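Local coordinates for protein peptidoglycan N-acetylglucosamine deacetylase (Agathobacter rectalis, PDB 5JMU) that is the catalytic domain of a zinc-binding polysaccharide deacetylase that probably removes acetyl groups from N-acetylglucosamine units of peptidoglycan, at residues I22-D27 with E197-W202. Residues are numbered along the deposited sequence; the frame is centred on the assembly and turned at random.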
ATOM      1  N   ILE A  22      -8.801  10.478   2.898  1.00 12.11           N
ATOM      2  CA  ILE A  22      -7.603   9.743   3.356  1.00 10.59           C
ATOM      3  C   ILE A  22      -7.708   8.286   2.938  1.00  9.93           C
ATOM      4  O   ILE A  22      -8.676   7.577   3.307  1.00 10.58           O
ATOM      5  CB  ILE A  22      -7.427   9.825   4.885  1.00 10.90           C
ATOM      6  CG1 ILE A  22      -7.346  11.299   5.334  1.00 12.29           C
ATOM      7  CG2 ILE A  22      -6.140   9.063   5.300  1.00 10.87           C
ATOM      8  CD1 ILE A  22      -7.448  11.481   6.834  1.00 13.22           C
ATOM      9  N   TYR A  23      -6.685   7.824   2.222  1.00 10.89           N
ATOM     10  CA  TYR A  23      -6.559   6.403   1.925  1.00 10.64           C
ATOM     11  C   TYR A  23      -5.497   5.890   2.879  1.00  9.70           C
ATOM     12  O   TYR A  23      -4.299   6.142   2.653  1.00  9.60           O
ATOM     13  CB  TYR A  23      -6.136   6.162   0.473  1.00  9.02           C
ATOM     14  CG  TYR A  23      -7.110   6.667  -0.592  1.00 10.30           C
ATOM     15  CD1 TYR A  23      -8.199   5.908  -1.006  1.00 10.88           C
ATOM     16  CD2 TYR A  23      -6.863   7.882  -1.251  1.00  9.83           C
ATOM     17  CE1 TYR A  23      -9.049   6.376  -2.011  1.00 10.32           C
ATOM     18  CE2 TYR A  23      -7.715   8.359  -2.262  1.00 11.92           C
ATOM     19  CZ  TYR A  23      -8.803   7.601  -2.641  1.00 10.58           C
ATOM     20  OH  TYR A  23      -9.634   8.076  -3.638  1.00 12.55           O
ATOM     21  N   LEU A  24      -5.898   5.176   3.940  1.00  8.64           N
ATOM     22  CA  LEU A  24      -4.901   4.512   4.787  1.00 10.33           C
ATOM     23  C   LEU A  24      -4.412   3.275   4.039  1.00 10.65           C
ATOM     24  O   LEU A  24      -5.225   2.473   3.519  1.00 11.32           O
ATOM     25  CB  LEU A  24      -5.507   4.081   6.141  1.00 11.45           C
ATOM     26  CG  LEU A  24      -5.890   5.201   7.080  1.00  9.68           C
ATOM     27  CD1 LEU A  24      -6.595   4.607   8.318  1.00 12.26           C
ATOM     28  CD2 LEU A  24      -4.642   5.950   7.483  1.00 12.72           C
ATOM     29  N   THR A  25      -3.096   3.123   3.931  1.00 10.14           N
ATOM     30  CA  THR A  25      -2.545   1.942   3.260  1.00 10.79           C
ATOM     31  C   THR A  25      -1.477   1.310   4.112  1.00 10.60           C
ATOM     32  O   THR A  25      -0.759   1.984   4.858  1.00 10.35           O
ATOM     33  CB  THR A  25      -1.960   2.260   1.861  1.00 10.50           C
ATOM     34  OG1 THR A  25      -0.688   2.954   1.963  1.00 11.19           O
ATOM     35  CG2 THR A  25      -2.948   3.130   1.075  1.00 12.10           C
ATOM     36  N   PHE A  26      -1.336  -0.004   3.979  1.00 10.40           N
ATOM     37  CA  PHE A  26      -0.440  -0.788   4.840  1.00 12.08           C
ATOM     38  C   PHE A  26       0.406  -1.739   3.996  1.00 10.44           C
ATOM     39  O   PHE A  26      -0.160  -2.617   3.293  1.00 11.48           O
ATOM     40  CB  PHE A  26      -1.273  -1.584   5.868  1.00 11.01           C
ATOM     41  CG  PHE A  26      -2.088  -0.677   6.774  1.00  9.40           C
ATOM     42  CD1 PHE A  26      -1.490  -0.098   7.905  1.00 11.55           C
ATOM     43  CD2 PHE A  26      -3.413  -0.375   6.464  1.00 11.20           C
ATOM     44  CE1 PHE A  26      -2.199   0.803   8.733  1.00 12.62           C
ATOM     45  CE2 PHE A  26      -4.155   0.513   7.275  1.00 13.73           C
ATOM     46  CZ  PHE A  26      -3.535   1.108   8.410  1.00 12.02           C
ATOM     47  N   ASP A  27       1.730  -1.625   4.149  1.00 11.74           N
ATOM     48  CA  ASP A  27       2.683  -2.470   3.405  1.00 10.44           C
ATOM     49  C   ASP A  27       3.256  -3.530   4.266  1.00 13.62           C
ATOM     50  O   ASP A  27       3.375  -3.363   5.491  1.00 13.04           O
ATOM     51  CB  ASP A  27       3.923  -1.685   2.901  1.00 10.29           C
ATOM     52  CG  ASP A  27       3.660  -0.866   1.655  1.00 12.05           C
ATOM     53  OD1 ASP A  27       2.501  -0.712   1.239  1.00 12.47           O
ATOM     54  OD2 ASP A  27       4.686  -0.335   1.164  1.00 14.66           O
ATOM     55  N   GLU A 197      -5.958   3.919  15.480  1.00 13.80           N
ATOM     56  CA  GLU A 197      -7.168   4.385  16.148  1.00 13.86           C
ATOM     57  C   GLU A 197      -7.237   5.919  16.340  1.00 16.27           C
ATOM     58  O   GLU A 197      -8.250   6.577  16.008  1.00 14.80           O
ATOM     59  CB  GLU A 197      -7.347   3.662  17.504  1.00 15.73           C
ATOM     60  CG  GLU A 197      -8.589   4.141  18.250  1.00 17.16           C
ATOM     61  CD  GLU A 197      -9.014   3.202  19.380  1.00 24.38           C
ATOM     62  OE1 GLU A 197      -8.139   2.635  20.071  1.00 30.22           O
ATOM     63  OE2 GLU A 197     -10.230   3.043  19.576  1.00 23.16           O
ATOM     64  N   GLN A 198      -6.167   6.510  16.871  1.00 16.28           N
ATOM     65  CA  GLN A 198      -6.136   7.957  17.054  1.00 14.82           C
ATOM     66  C   GLN A 198      -6.147   8.699  15.724  1.00 13.10           C
ATOM     67  O   GLN A 198      -6.762   9.765  15.638  1.00 16.27           O
ATOM     68  CB  GLN A 198      -4.917   8.356  17.839  1.00 15.44           C
ATOM     69  CG  GLN A 198      -5.040   8.103  19.314  1.00 20.52           C
ATOM     70  CD  GLN A 198      -3.663   8.243  19.946  1.00 23.35           C
ATOM     71  OE1 GLN A 198      -3.255   9.340  20.345  1.00 31.08           O
ATOM     72  NE2 GLN A 198      -2.919   7.150  19.996  1.00 21.54           N
ATOM     73  N   ILE A 199      -5.490   8.136  14.694  1.00 13.78           N
ATOM     74  CA  ILE A 199      -5.509   8.753  13.374  1.00 13.76           C
ATOM     75  C   ILE A 199      -6.950   8.813  12.836  1.00 12.52           C
ATOM     76  O   ILE A 199      -7.388   9.855  12.330  1.00 13.73           O
ATOM     77  CB  ILE A 199      -4.576   7.974  12.400  1.00 11.60           C
ATOM     78  CG1 ILE A 199      -3.103   8.247  12.770  1.00 12.36           C
ATOM     79  CG2 ILE A 199      -4.816   8.371  10.937  1.00 12.44           C
ATOM     80  CD1 ILE A 199      -2.111   7.172  12.160  1.00 13.34           C
ATOM     81  N   ILE A 200      -7.686   7.714  12.956  1.00 12.07           N
ATOM     82  CA  ILE A 200      -9.083   7.697  12.519  1.00 12.19           C
ATOM     83  C   ILE A 200      -9.955   8.656  13.364  1.00 12.60           C
ATOM     84  O   ILE A 200     -10.788   9.408  12.794  1.00 14.37           O
ATOM     85  CB  ILE A 200      -9.658   6.285  12.554  1.00 12.76           C
ATOM     86  CG1 ILE A 200      -8.985   5.422  11.466  1.00 13.12           C
ATOM     87  CG2 ILE A 200     -11.188   6.348  12.292  1.00 17.90           C
ATOM     88  CD1 ILE A 200      -9.283   3.925  11.627  1.00 16.08           C
ATOM     89  N   GLN A 201      -9.780   8.633  14.678  1.00 13.86           N
ATOM     90  CA  GLN A 201     -10.546   9.543  15.519  1.00 14.31           C
ATOM     91  C   GLN A 201     -10.326  10.990  15.078  1.00 14.41           C
ATOM     92  O   GLN A 201     -11.285  11.756  14.929  1.00 16.61           O
ATOM     93  CB  GLN A 201     -10.145   9.398  16.990  1.00 15.30           C
ATOM     94  CG  GLN A 201     -10.647   8.070  17.581  1.00 20.88           C
ATOM     95  CD  GLN A 201     -10.122   7.798  18.986  1.00 22.30           C
ATOM     96  OE1 GLN A 201      -9.013   8.157  19.335  1.00 27.94           O
ATOM     97  NE2 GLN A 201     -10.926   7.132  19.777  1.00 26.72           N
ATOM     98  N   TRP A 202      -9.067  11.355  14.876  1.00 14.40           N
ATOM     99  CA  TRP A 202      -8.779  12.729  14.471  1.00 14.89           C
ATOM    100  C   TRP A 202      -9.386  13.043  13.095  1.00 15.64           C
ATOM    101  O   TRP A 202     -10.035  14.083  12.899  1.00 15.49           O
ATOM    102  CB  TRP A 202      -7.265  12.987  14.446  1.00 14.48           C
ATOM    103  CG  TRP A 202      -6.972  14.383  14.029  1.00 16.75           C
ATOM    104  CD1 TRP A 202      -6.882  15.495  14.840  1.00 20.63           C
ATOM    105  CD2 TRP A 202      -6.765  14.843  12.695  1.00 18.08           C
ATOM    106  NE1 TRP A 202      -6.638  16.606  14.076  1.00 24.30           N
ATOM    107  CE2 TRP A 202      -6.536  16.232  12.762  1.00 20.96           C
ATOM    108  CE3 TRP A 202      -6.714  14.207  11.450  1.00 22.00           C
ATOM    109  CZ2 TRP A 202      -6.298  17.000  11.611  1.00 22.19           C
ATOM    110  CZ3 TRP A 202      -6.473  14.962  10.325  1.00 25.29           C
ATOM    111  CH2 TRP A 202      -6.256  16.327  10.412  1.00 22.80           C
TER
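Leu24, in segment 22-27 of strand 21-27, faces Ile199 and Ile200, in segment 197-202 of helix 196-205, with the backbones well apart: the nearest pair of CA atoms, Leu24 CA and Ile200 CA, is 9.3 Å apart. Side chains alone bridge that separation, and no hydrogen bond crosses it. The helix segment keeps its own i to i+4 bonding, with Gln201 N to Glu197 O at 2.9 Å.

Leu24 is the single strand residue in direct contact, and its forked end reaches two consecutive helix residues. Leu24 CD1 lies 4.0 Å from Ile200 CG1, whereas Leu24 CD2 lies 4.2 Å from Ile199 CG2, so each methyl has its own isoleucine. The torsion chi1 of -68° places the leucine CG opposite the carbonyl carbon, and chi2 of 175° sets CD1 anti to CA, while CD2 branches off toward Ile199. The CB of Ile199 points toward the strand, and the residue offers its branch methyl CG2. Ile200 leaves the helix more to one side; with chi1 at -68° its CG1 turns back to the leucine, and the two side chains cross at a slant. Contact is purely apolar and modest, burying 148 Å² in total, yet all three residues are buried. Ile22, two positions earlier on the same face, and Trp202 come near without closing to contact distance.

Here helix 196-205 packs on one face of the parallel sheet of the NodB homology domain, away from the zinc site. Strand 21-27 runs there between strands 49-53 and 180-186, bonding through Leu24 to Thr49 and through Tyr23 to Ser181 and Val183. Helix 164-175 extends the same apolar layer: its Val171 meets Ile199, its Ile172 meets Trp202 and its Val175 meets Ile22.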